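Local coordinates for protein acetoacetate decarboxylase (Sphingomonas wittichii, PDB 5UPB) that is an acetoacetate decarboxylase-like enzyme, probably a lyase, whose exact reaction is left open here, at residues 46-51 and 89-94; 42-47 and 97-102; 215-220 and 235-240. All blocks are in the same frame, centred on the assembly; numbering follows the deposited sequence.

Interaction 1. Residues 46-51 and 89-94; sequences GLKVAD and ACTHGD
L47 and H92 cross at about a right angle, the leucine's CD2 branch lying 3.8 Å from H92 CB. CG of L47 is turned anti to its carbonyl carbon (chi1 -60°), beside the backbone N. The other branch has a different partner, L47 CD1 standing 4.0 Å from C90 SG. The leucine thus spans C90 and H92, two residues apart on the facing strand. At the edge of the H92 imidazole, near its plane, lies G46 O, 3.4 Å from H92 CD2, and a water that donates to G46 O also accepts from G93 N.

K48 and T91 place their side chains on the same face of the sheet, where K48 CB lies 3.6 Å from T91 OG1 while the amine end of the lysine leads away. The same threonine hydroxyl makes a weak bond to K48 O, so this carbonyl is approached by two donors; the stronger is T91 N, 2.8 Å from K48 O and in the carbonyl plane. K48 N completes the hydrogen-bonded pair by donating to T91 O. At the non-hydrogen-bonded pair V49–C90 the side chains diverge. One residue further, A50 N donates to A89 O from above the carbonyl plane, and the two alanine methyls meet, A50 CB to A89 CB, at 4.0 Å. Beyond the pair, Q40 of helix 36-42 bonds to both L47 O and V49 N.

The principle illustrated is sheet extension: a short antiparallel strand, 48-50, pairs with the end of strand 80-92, their N-to-C directions 136° apart, just before the latter turns back in a beta hairpin towards strand 95-105.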
ATOM      1  N   GLY A  46      24.984 -18.245  21.440  1.00 53.17           N
ATOM      2  CA  GLY A  46      26.033 -17.333  21.857  1.00 58.90           C
ATOM      3  C   GLY A  46      25.518 -16.105  22.569  1.00 53.08           C
ATOM      4  O   GLY A  46      26.320 -15.378  23.177  1.00 56.48           O
ATOM      5  N   LEU A  47      24.209 -15.854  22.511  1.00 45.65           N
ATOM      6  CA  LEU A  47      23.566 -14.775  23.246  1.00 55.61           C
ATOM      7  C   LEU A  47      22.784 -15.351  24.410  1.00 56.26           C
ATOM      8  O   LEU A  47      22.094 -16.366  24.275  1.00 49.11           O
ATOM      9  CB  LEU A  47      22.627 -13.954  22.363  1.00 41.42           C
ATOM     10  CG  LEU A  47      23.247 -13.259  21.151  1.00 39.73           C
ATOM     11  CD1 LEU A  47      22.197 -12.399  20.430  1.00 38.70           C
ATOM     12  CD2 LEU A  47      24.454 -12.437  21.591  1.00 41.99           C
ATOM     13  N   LYS A  48      22.873 -14.675  25.544  1.00 49.86           N
ATOM     14  CA  LYS A  48      22.224 -15.113  26.766  1.00 61.19           C
ATOM     15  C   LYS A  48      21.175 -14.079  27.134  1.00 44.13           C
ATOM     16  O   LYS A  48      21.456 -12.875  27.147  1.00 46.03           O
ATOM     17  CB  LYS A  48      23.244 -15.275  27.901  1.00 88.04           C
ATOM     18  CG  LYS A  48      22.717 -15.978  29.144  1.00 97.88           C
ATOM     19  CD  LYS A  48      22.444 -17.454  28.882  1.00126.86           C
ATOM     20  CE  LYS A  48      22.214 -18.222  30.171  1.00166.49           C
ATOM     21  NZ  LYS A  48      21.939 -19.656  29.906  1.00186.32           N
ATOM     22  N   VAL A  49      19.954 -14.545  27.380  1.00 41.81           N
ATOM     23  CA  VAL A  49      18.892 -13.621  27.722  1.00 45.40           C
ATOM     24  C   VAL A  49      19.262 -12.920  29.043  1.00 47.82           C
ATOM     25  O   VAL A  49      19.942 -13.488  29.910  1.00 47.70           O
ATOM     26  CB  VAL A  49      17.558 -14.387  27.801  1.00 47.89           C
ATOM     27  CG1 VAL A  49      17.540 -15.371  29.001  1.00 50.76           C
ATOM     28  CG2 VAL A  49      16.388 -13.437  27.856  1.00 45.14           C
ATOM     29  N   ALA A  50      18.775 -11.699  29.217  1.00 51.49           N
ATOM     30  CA  ALA A  50      18.957 -11.013  30.492  1.00 50.02           C
ATOM     31  C   ALA A  50      17.797 -11.439  31.376  1.00 57.62           C
ATOM     32  O   ALA A  50      17.392 -12.605  31.316  1.00 64.73           O
ATOM     33  CB  ALA A  50      19.032  -9.494  30.312  1.00 44.98           C
ATOM     34  N   ASP A  51      17.259 -10.553  32.200  1.00 77.81           N
ATOM     35  CA  ASP A  51      16.228 -10.981  33.139  1.00 76.73           C
ATOM     36  C   ASP A  51      14.840 -11.090  32.497  1.00 51.10           C
ATOM     37  O   ASP A  51      13.851 -11.262  33.209  1.00 51.66           O
ATOM     38  CB  ASP A  51      16.184 -10.016  34.331  1.00 90.18           C
ATOM     39  CG  ASP A  51      15.734  -8.611  33.941  1.00 79.45           C
ATOM     40  OD1 ASP A  51      15.428  -8.366  32.748  1.00 66.89           O
ATOM     41  OD2 ASP A  51      15.685  -7.746  34.843  1.00 76.23           O
ATOM     42  N   ALA A  89      16.456  -8.110  25.542  1.00 37.84           N
ATOM     43  CA  ALA A  89      17.689  -7.762  26.238  1.00 35.16           C
ATOM     44  C   ALA A  89      18.503  -9.027  26.470  1.00 35.33           C
ATOM     45  O   ALA A  89      17.961 -10.060  26.872  1.00 39.16           O
ATOM     46  CB  ALA A  89      17.390  -7.059  27.561  1.00 50.61           C
ATOM     47  N   CYS A  90      19.804  -8.955  26.181  1.00 36.53           N
ATOM     48  CA  CYS A  90      20.673 -10.124  26.233  1.00 38.74           C
ATOM     49  C   CYS A  90      22.119  -9.674  26.439  1.00 43.10           C
ATOM     50  O   CYS A  90      22.424  -8.478  26.542  1.00 39.38           O
ATOM     51  CB  CYS A  90      20.521 -10.981  24.978  1.00 41.19           C
ATOM     52  SG  CYS A  90      20.869 -10.116  23.433  1.00 38.12           S
ATOM     53  N   THR A  91      23.012 -10.665  26.505  1.00 48.61           N
ATOM     54  CA  THR A  91      24.438 -10.445  26.684  1.00 50.38           C
ATOM     55  C   THR A  91      25.226 -11.381  25.778  1.00 48.76           C
ATOM     56  O   THR A  91      24.800 -12.503  25.477  1.00 49.34           O
ATOM     57  CB  THR A  91      24.882 -10.698  28.129  1.00 48.19           C
ATOM     58  OG1 THR A  91      24.377 -11.976  28.564  1.00 49.85           O
ATOM     59  CG2 THR A  91      24.367  -9.621  29.015  1.00 45.38           C
ATOM     60  N   HIS A  92      26.397 -10.903  25.369  1.00 50.17           N
ATOM     61  CA  HIS A  92      27.409 -11.693  24.676  1.00 56.87           C
ATOM     62  C   HIS A  92      28.649 -11.562  25.544  1.00 59.34           C
ATOM     63  O   HIS A  92      29.277 -10.496  25.583  1.00 52.64           O
ATOM     64  CB  HIS A  92      27.666 -11.194  23.253  1.00 41.53           C
ATOM     65  CG  HIS A  92      28.691 -12.000  22.516  1.00 44.63           C
ATOM     66  ND1 HIS A  92      29.931 -11.500  22.187  1.00 50.03           N
ATOM     67  CD2 HIS A  92      28.642 -13.252  22.004  1.00 49.93           C
ATOM     68  CE1 HIS A  92      30.620 -12.425  21.544  1.00 55.58           C
ATOM     69  NE2 HIS A  92      29.853 -13.492  21.404  1.00 52.25           N
ATOM     70  N   GLY A  93      28.967 -12.618  26.278  1.00 73.45           N
ATOM     71  CA  GLY A  93      29.978 -12.490  27.302  1.00 73.68           C
ATOM     72  C   GLY A  93      29.382 -11.628  28.392  1.00 61.90           C
ATOM     73  O   GLY A  93      28.321 -11.953  28.934  1.00 71.37           O
ATOM     74  N   ASP A  94      30.032 -10.521  28.718  1.00 64.60           N
ATOM     75  CA  ASP A  94      29.473  -9.566  29.666  1.00 85.61           C
ATOM     76  C   ASP A  94      29.066  -8.280  28.963  1.00 73.34           C
ATOM     77  O   ASP A  94      28.858  -7.248  29.607  1.00 62.73           O
ATOM     78  CB  ASP A  94      30.464  -9.291  30.802  1.00116.54           C
ATOM     79  CG  ASP A  94      31.806  -8.798  30.306  1.00154.62           C
ATOM     80  OD1 ASP A  94      31.879  -8.297  29.167  1.00161.92           O
ATOM     81  OD2 ASP A  94      32.792  -8.921  31.059  1.00170.34           O
TER
HETATM   82  O   HOH W   1      27.346 -15.310  25.829  1.00 54.66           O

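Interaction 2. Residues 42-47 and 97-102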
ATOM      1  N   LEU A  42      14.346 -17.733  21.248  1.00 44.88           N
ATOM      2  CA  LEU A  42      14.453 -16.898  20.061  1.00 38.74           C
ATOM      3  C   LEU A  42      15.863 -16.387  19.828  1.00 44.29           C
ATOM      4  O   LEU A  42      16.123 -15.792  18.771  1.00 46.09           O
ATOM      5  CB  LEU A  42      13.520 -15.691  20.170  1.00 35.14           C
ATOM      6  CG  LEU A  42      12.033 -15.974  20.282  1.00 39.00           C
ATOM      7  CD1 LEU A  42      11.274 -14.643  20.472  1.00 44.01           C
ATOM      8  CD2 LEU A  42      11.550 -16.766  19.042  1.00 43.84           C
ATOM      9  N   LEU A  43      16.750 -16.536  20.810  1.00 39.49           N
ATOM     10  CA  LEU A  43      18.068 -15.960  20.632  1.00 43.14           C
ATOM     11  C   LEU A  43      18.959 -16.914  19.875  1.00 41.65           C
ATOM     12  O   LEU A  43      18.968 -18.109  20.167  1.00 44.24           O
ATOM     13  CB  LEU A  43      18.724 -15.656  21.971  1.00 43.97           C
ATOM     14  CG  LEU A  43      18.027 -14.581  22.790  1.00 35.37           C
ATOM     15  CD1 LEU A  43      18.679 -14.448  24.165  1.00 37.18           C
ATOM     16  CD2 LEU A  43      18.118 -13.286  22.020  1.00 29.12           C
ATOM     17  N   PRO A  44      19.775 -16.406  18.963  1.00 37.38           N
ATOM     18  CA  PRO A  44      20.765 -17.273  18.331  1.00 46.57           C
ATOM     19  C   PRO A  44      21.843 -17.690  19.325  1.00 48.38           C
ATOM     20  O   PRO A  44      22.044 -17.078  20.377  1.00 42.25           O
ATOM     21  CB  PRO A  44      21.356 -16.388  17.229  1.00 45.93           C
ATOM     22  CG  PRO A  44      21.199 -15.003  17.729  1.00 38.60           C
ATOM     23  CD  PRO A  44      19.896 -15.007  18.498  1.00 38.70           C
ATOM     24  N   ALA A  45      22.496 -18.798  18.998  1.00 53.07           N
ATOM     25  CA  ALA A  45      23.515 -19.364  19.869  1.00 58.68           C
ATOM     26  C   ALA A  45      24.606 -18.344  20.169  1.00 54.14           C
ATOM     27  O   ALA A  45      25.078 -17.631  19.275  1.00 50.62           O
ATOM     28  CB  ALA A  45      24.127 -20.603  19.217  1.00 74.85           C
ATOM     29  N   GLY A  46      24.984 -18.245  21.440  1.00 53.17           N
ATOM     30  CA  GLY A  46      26.033 -17.333  21.857  1.00 58.90           C
ATOM     31  C   GLY A  46      25.518 -16.105  22.569  1.00 53.08           C
ATOM     32  O   GLY A  46      26.320 -15.378  23.177  1.00 56.48           O
ATOM     33  N   LEU A  47      24.209 -15.854  22.511  1.00 45.65           N
ATOM     34  CA  LEU A  47      23.566 -14.775  23.246  1.00 55.61           C
ATOM     35  C   LEU A  47      22.784 -15.351  24.410  1.00 56.26           C
ATOM     36  O   LEU A  47      22.094 -16.366  24.275  1.00 49.11           O
ATOM     37  CB  LEU A  47      22.627 -13.954  22.363  1.00 41.42           C
ATOM     38  CG  LEU A  47      23.247 -13.259  21.151  1.00 39.73           C
ATOM     39  CD1 LEU A  47      22.197 -12.399  20.430  1.00 38.70           C
ATOM     40  CD2 LEU A  47      24.454 -12.437  21.591  1.00 41.99           C
ATOM     41  N   GLY A  97      23.361  -6.007  25.407  1.00 40.81           N
ATOM     42  CA  GLY A  97      22.794  -5.501  24.181  1.00 39.74           C
ATOM     43  C   GLY A  97      21.338  -5.875  24.052  1.00 36.97           C
ATOM     44  O   GLY A  97      20.726  -6.409  24.982  1.00 33.19           O
ATOM     45  N   TYR A  98      20.805  -5.603  22.864  1.00 35.64           N
ATOM     46  CA  TYR A  98      19.489  -6.043  22.460  1.00 31.17           C
ATOM     47  C   TYR A  98      19.656  -6.931  21.231  1.00 37.06           C
ATOM     48  O   TYR A  98      20.522  -6.673  20.393  1.00 31.89           O
ATOM     49  CB  TYR A  98      18.556  -4.881  22.089  1.00 27.86           C
ATOM     50  CG  TYR A  98      17.985  -4.199  23.281  1.00 32.84           C
ATOM     51  CD1 TYR A  98      16.929  -4.764  24.012  1.00 29.31           C
ATOM     52  CD2 TYR A  98      18.526  -2.977  23.720  1.00 35.76           C
ATOM     53  CE1 TYR A  98      16.406  -4.112  25.136  1.00 36.70           C
ATOM     54  CE2 TYR A  98      18.019  -2.332  24.820  1.00 34.06           C
ATOM     55  CZ  TYR A  98      16.962  -2.886  25.535  1.00 34.47           C
ATOM     56  OH  TYR A  98      16.482  -2.199  26.649  1.00 40.43           O
ATOM     57  N   PHE A  99      18.827  -7.974  21.134  1.00 29.87           N
ATOM     58  CA  PHE A  99      18.681  -8.739  19.901  1.00 29.50           C
ATOM     59  C   PHE A  99      17.301  -8.430  19.354  1.00 29.21           C
ATOM     60  O   PHE A  99      16.297  -8.711  20.030  1.00 32.46           O
ATOM     61  CB  PHE A  99      18.830 -10.245  20.121  1.00 30.08           C
ATOM     62  CG  PHE A  99      18.622 -11.049  18.868  1.00 31.41           C
ATOM     63  CD1 PHE A  99      19.551 -11.012  17.841  1.00 32.68           C
ATOM     64  CD2 PHE A  99      17.481 -11.826  18.714  1.00 30.66           C
ATOM     65  CE1 PHE A  99      19.351 -11.730  16.688  1.00 41.64           C
ATOM     66  CE2 PHE A  99      17.269 -12.559  17.564  1.00 33.26           C
ATOM     67  CZ  PHE A  99      18.203 -12.522  16.551  1.00 33.34           C
ATOM     68  N   PRO A 100      17.195  -7.749  18.226  1.00 30.40           N
ATOM     69  CA  PRO A 100      15.857  -7.407  17.690  1.00 27.90           C
ATOM     70  C   PRO A 100      15.244  -8.581  16.915  1.00 29.23           C
ATOM     71  O   PRO A 100      15.266  -8.650  15.692  1.00 34.60           O
ATOM     72  CB  PRO A 100      16.155  -6.189  16.810  1.00 33.94           C
ATOM     73  CG  PRO A 100      17.543  -6.465  16.299  1.00 35.52           C
ATOM     74  CD  PRO A 100      18.278  -7.247  17.367  1.00 42.54           C
ATOM     75  N   ALA A 101      14.627  -9.493  17.672  1.00 34.01           N
ATOM     76  CA  ALA A 101      14.161 -10.779  17.126  1.00 34.40           C
ATOM     77  C   ALA A 101      13.159 -10.596  15.999  1.00 34.01           C
ATOM     78  O   ALA A 101      13.267 -11.248  14.960  1.00 30.96           O
ATOM     79  CB  ALA A 101      13.524 -11.609  18.236  1.00 38.90           C
ATOM     80  N   PHE A 102      12.118  -9.796  16.226  1.00 29.01           N
ATOM     81  CA  PHE A 102      11.067  -9.581  15.239  1.00 32.45           C
ATOM     82  C   PHE A 102      11.026  -8.096  14.891  1.00 31.74           C
ATOM     83  O   PHE A 102      10.715  -7.273  15.758  1.00 28.85           O
ATOM     84  CB  PHE A 102       9.688  -9.999  15.761  1.00 29.96           C
ATOM     85  CG  PHE A 102       9.593 -11.423  16.248  1.00 32.69           C
ATOM     86  CD1 PHE A 102      10.497 -12.377  15.872  1.00 39.65           C
ATOM     87  CD2 PHE A 102       8.567 -11.779  17.093  1.00 33.25           C
ATOM     88  CE1 PHE A 102      10.382 -13.673  16.334  1.00 36.80           C
ATOM     89  CE2 PHE A 102       8.457 -13.055  17.562  1.00 31.32           C
ATOM     90  CZ  PHE A 102       9.370 -14.001  17.174  1.00 31.12           C
TER
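P44 and F99 meet tip to tip, P44 CD standing over the centre of the aromatic face in a CH-pi contact, 3.6 Å from the F99 ring centroid and 13° off its normal. CG of F99 is anti to its backbone N (chi1 178°), which directs CG towards the loop. L43 slides past it in the opposite direction, L43 CD2 lying 3.7 Å from F99 CB, while L47 brings CD1 to 4.0 Å from F99 CD1, obliquely to the ring. The loop that presents these groups contains a type II beta turn from P44 to L47, with L47 N bonded to P44 O and G46 supplying the positive phi that such a turn favours at its third position. An alanine in place of F99 would probably open a gap under P44 CD and cost L43 and L47 their contacts with the ring, leaving those at CB. Towards the far end the fit is looser: L42 CD1 lies 4.4 Å from A101 CB, and its nearer neighbour is F102 CZ, at 3.9 Å. This side is not left to solvent either, for F6 of the second subunit stacks on F102 and T8 of that subunit packs on L42.

Interaction 3. Residues 215-220 and 235-240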
ATOM      1  N   GLY A 215       5.256   8.128  30.312  1.00 38.27           N
ATOM      2  CA  GLY A 215       3.822   8.105  30.523  1.00 46.12           C
ATOM      3  C   GLY A 215       3.311   6.713  30.737  1.00 39.59           C
ATOM      4  O   GLY A 215       4.064   5.788  31.044  1.00 40.31           O
ATOM      5  N   GLU A 216       1.992   6.607  30.670  1.00 34.40           N
ATOM      6  CA  GLU A 216       1.320   5.360  30.945  1.00 29.63           C
ATOM      7  C   GLU A 216       1.252   4.567  29.648  1.00 33.03           C
ATOM      8  O   GLU A 216       0.672   5.057  28.679  1.00 33.36           O
ATOM      9  CB  GLU A 216      -0.080   5.590  31.475  1.00 38.94           C
ATOM     10  CG  GLU A 216      -0.790   4.295  31.854  1.00107.90           C
ATOM     11  CD  GLU A 216      -2.266   4.484  32.135  1.00169.71           C
ATOM     12  OE1 GLU A 216      -2.788   5.584  31.866  1.00188.71           O
ATOM     13  OE2 GLU A 216      -2.908   3.524  32.608  1.00192.79           O
ATOM     14  N   PRO A 217       1.897   3.413  29.553  1.00 32.79           N
ATOM     15  CA  PRO A 217       1.941   2.682  28.285  1.00 38.38           C
ATOM     16  C   PRO A 217       0.791   1.708  28.115  1.00 29.21           C
ATOM     17  O   PRO A 217       0.137   1.291  29.065  1.00 31.01           O
ATOM     18  CB  PRO A 217       3.251   1.901  28.377  1.00 45.64           C
ATOM     19  CG  PRO A 217       3.384   1.604  29.854  1.00 39.62           C
ATOM     20  CD  PRO A 217       2.819   2.843  30.556  1.00 37.33           C
ATOM     21  N   PHE A 218       0.600   1.285  26.873  1.00 35.35           N
ATOM     22  CA  PHE A 218      -0.202   0.101  26.647  1.00 41.73           C
ATOM     23  C   PHE A 218       0.372  -0.610  25.440  1.00 32.68           C
ATOM     24  O   PHE A 218       1.005  -0.000  24.579  1.00 29.81           O
ATOM     25  CB  PHE A 218      -1.691   0.409  26.456  1.00 50.92           C
ATOM     26  CG  PHE A 218      -2.117   0.499  25.031  1.00 48.31           C
ATOM     27  CD1 PHE A 218      -2.378  -0.629  24.280  1.00 66.43           C
ATOM     28  CD2 PHE A 218      -2.288   1.736  24.457  1.00 46.48           C
ATOM     29  CE1 PHE A 218      -2.766  -0.520  22.950  1.00 52.04           C
ATOM     30  CE2 PHE A 218      -2.670   1.859  23.138  1.00 45.67           C
ATOM     31  CZ  PHE A 218      -2.914   0.726  22.381  1.00 50.93           C
ATOM     32  N   ILE A 219       0.221  -1.919  25.447  1.00 35.30           N
ATOM     33  CA  ILE A 219       0.647  -2.732  24.331  1.00 38.94           C
ATOM     34  C   ILE A 219      -0.400  -3.828  24.178  1.00 37.23           C
ATOM     35  O   ILE A 219      -0.919  -4.346  25.170  1.00 34.98           O
ATOM     36  CB  ILE A 219       2.063  -3.295  24.561  1.00 42.38           C
ATOM     37  CG1 ILE A 219       2.432  -4.257  23.434  1.00 43.23           C
ATOM     38  CG2 ILE A 219       2.139  -3.994  25.912  1.00 63.91           C
ATOM     39  CD1 ILE A 219       3.910  -4.582  23.418  1.00 44.15           C
ATOM     40  N   GLU A 220      -0.681  -4.212  22.944  1.00 38.17           N
ATOM     41  CA  GLU A 220      -1.620  -5.300  22.698  1.00 34.58           C
ATOM     42  C   GLU A 220      -1.026  -6.097  21.561  1.00 32.30           C
ATOM     43  O   GLU A 220      -0.873  -5.577  20.455  1.00 32.81           O
ATOM     44  CB  GLU A 220      -3.029  -4.796  22.352  1.00 39.97           C
ATOM     45  CG  GLU A 220      -4.018  -5.898  21.954  1.00 52.80           C
ATOM     46  CD  GLU A 220      -5.348  -5.349  21.515  1.00 76.29           C
ATOM     47  OE1 GLU A 220      -6.102  -4.882  22.388  1.00 76.34           O
ATOM     48  OE2 GLU A 220      -5.630  -5.369  20.298  1.00 73.47           O
ATOM     49  N   HIS A 235       3.466 -11.177  29.508  1.00 45.58           N
ATOM     50  CA  HIS A 235       4.436 -10.156  29.868  1.00 44.79           C
ATOM     51  C   HIS A 235       3.906  -9.301  31.007  1.00 47.93           C
ATOM     52  O   HIS A 235       2.710  -9.258  31.303  1.00 44.01           O
ATOM     53  CB  HIS A 235       4.796  -9.264  28.689  1.00 47.00           C
ATOM     54  CG  HIS A 235       3.616  -8.598  28.071  1.00 50.16           C
ATOM     55  ND1 HIS A 235       3.150  -8.922  26.815  1.00 46.33           N
ATOM     56  CD2 HIS A 235       2.783  -7.645  28.551  1.00 46.85           C
ATOM     57  CE1 HIS A 235       2.089  -8.180  26.541  1.00 51.14           C
ATOM     58  NE2 HIS A 235       1.843  -7.401  27.579  1.00 49.87           N
ATOM     59  N   GLU A 236       4.843  -8.607  31.623  1.00 47.84           N
ATOM     60  CA  GLU A 236       4.585  -7.530  32.559  1.00 47.01           C
ATOM     61  C   GLU A 236       4.960  -6.238  31.853  1.00 42.57           C
ATOM     62  O   GLU A 236       6.057  -6.133  31.298  1.00 41.21           O
ATOM     63  CB  GLU A 236       5.416  -7.686  33.832  1.00 49.13           C
ATOM     64  CG  GLU A 236       5.244  -6.519  34.827  1.00 62.06           C
ATOM     65  CD  GLU A 236       6.188  -6.597  36.041  1.00 70.02           C
ATOM     66  OE1 GLU A 236       6.136  -5.675  36.900  1.00 58.63           O
ATOM     67  OE2 GLU A 236       7.012  -7.541  36.101  1.00 81.13           O
ATOM     68  N   VAL A 237       4.040  -5.285  31.832  1.00 39.64           N
ATOM     69  CA  VAL A 237       4.298  -3.988  31.215  1.00 38.77           C
ATOM     70  C   VAL A 237       5.014  -3.103  32.229  1.00 44.86           C
ATOM     71  O   VAL A 237       4.507  -2.857  33.323  1.00 45.09           O
ATOM     72  CB  VAL A 237       2.990  -3.343  30.738  1.00 42.20           C
ATOM     73  CG1 VAL A 237       3.288  -2.058  30.024  1.00 36.26           C
ATOM     74  CG2 VAL A 237       2.219  -4.298  29.823  1.00 47.85           C
ATOM     75  N   LEU A 238       6.206  -2.648  31.885  1.00 40.05           N
ATOM     76  CA  LEU A 238       7.049  -1.916  32.829  1.00 41.03           C
ATOM     77  C   LEU A 238       6.946  -0.407  32.678  1.00 43.39           C
ATOM     78  O   LEU A 238       6.771   0.305  33.663  1.00 40.62           O
ATOM     79  CB  LEU A 238       8.512  -2.338  32.653  1.00 37.31           C
ATOM     80  CG  LEU A 238       8.785  -3.833  32.763  1.00 41.39           C
ATOM     81  CD1 LEU A 238      10.243  -4.111  32.456  1.00 44.49           C
ATOM     82  CD2 LEU A 238       8.431  -4.348  34.161  1.00 48.85           C
ATOM     83  N   ALA A 239       7.103   0.111  31.470  1.00 44.34           N
ATOM     84  CA  ALA A 239       7.183   1.553  31.296  1.00 40.26           C
ATOM     85  C   ALA A 239       6.955   1.900  29.839  1.00 40.84           C
ATOM     86  O   ALA A 239       7.053   1.046  28.955  1.00 34.51           O
ATOM     87  CB  ALA A 239       8.552   2.080  31.714  1.00 42.10           C
ATOM     88  N   GLY A 240       6.651   3.165  29.603  1.00 37.74           N
ATOM     89  CA  GLY A 240       6.522   3.660  28.245  1.00 34.63           C
ATOM     90  C   GLY A 240       7.188   5.010  28.111  1.00 35.00           C
ATOM     91  O   GLY A 240       7.267   5.785  29.073  1.00 30.19           O
TER
HETATM   92  O   HOH W   2       6.276   4.647  32.146  1.00 38.71           O
HETATM   93  O   HOH W   3      -0.234  -5.886  28.036  1.00 54.68           O
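P217 and G240 meet where the two strands have their nearest CA atoms, and their fit depends on the glycine's lack of a side chain. The proline ring lies against the backbone of the opposite strand: P217 CG is 3.6 Å from G240 N and about as far from the carbonyl carbon of A239, while P217 CB is 3.7 Å from G240 CA. A methyl on G240 would run into P217 CB, so the absence of one lets the proline settle on the main chain. P217 CG also touches V237 CG1, at 3.7 Å, and V30 of strand 21-34 packs on the proline as well.

I219 is the third major contributor. Its CG1 is anti to the backbone N (chi1 174°), which leaves CG2 between the backbone N and the carbonyl carbon. I219 CG2 touches V237 CG2 at 3.9 Å and H235 NE2 at 3.8 Å. Both ring nitrogens of H235 have polar partners: ND1 bonds to F232 O, and H235 NE2 meets a water O lying in the ring plane, 2.6 Å away, which in turn donates weakly to I219 O.

Direct backbone bonding is slight, a weak bond from G215 N to G240 O at 3.3 Å. A second water does part of the bridging, donating to G215 O and accepting from G240 N.

The N-to-C directions of the two segments are 125° apart, well short of antiparallel. In the pairing of strand 235-249 with strand 21-34, L238 and A239 both face Y31 in a classic beta bulge. Here side-chain packing and bridging waters hold strands 206-221 and 235-249 together, consistent with the curled, barrel-like fold of the acetoacetate decarboxylase family.

In the fold
Following the chain from the N terminus, the loop after helix 36-42 opens interaction 2 and runs directly into the segment that opens interaction 1, the two sharing G46 and L47. Interaction 1 closes first, at 89-94, and interaction 2 closes around it at 97-102, so the shorter loop lies within the longer one. Their centres are about 8 Å apart and they touch, C90 and G97 being joined across the hairpin of strands 80-92 and 95-105. Interaction 3 follows in series, closing a short loop between strands 206-221 and 235-249, its centre about 22 and 23 Å from the centres of interactions 2 and 1. The first two tie the helix-to-strand connection to the hairpin; the third joins later strands of the same curled framework.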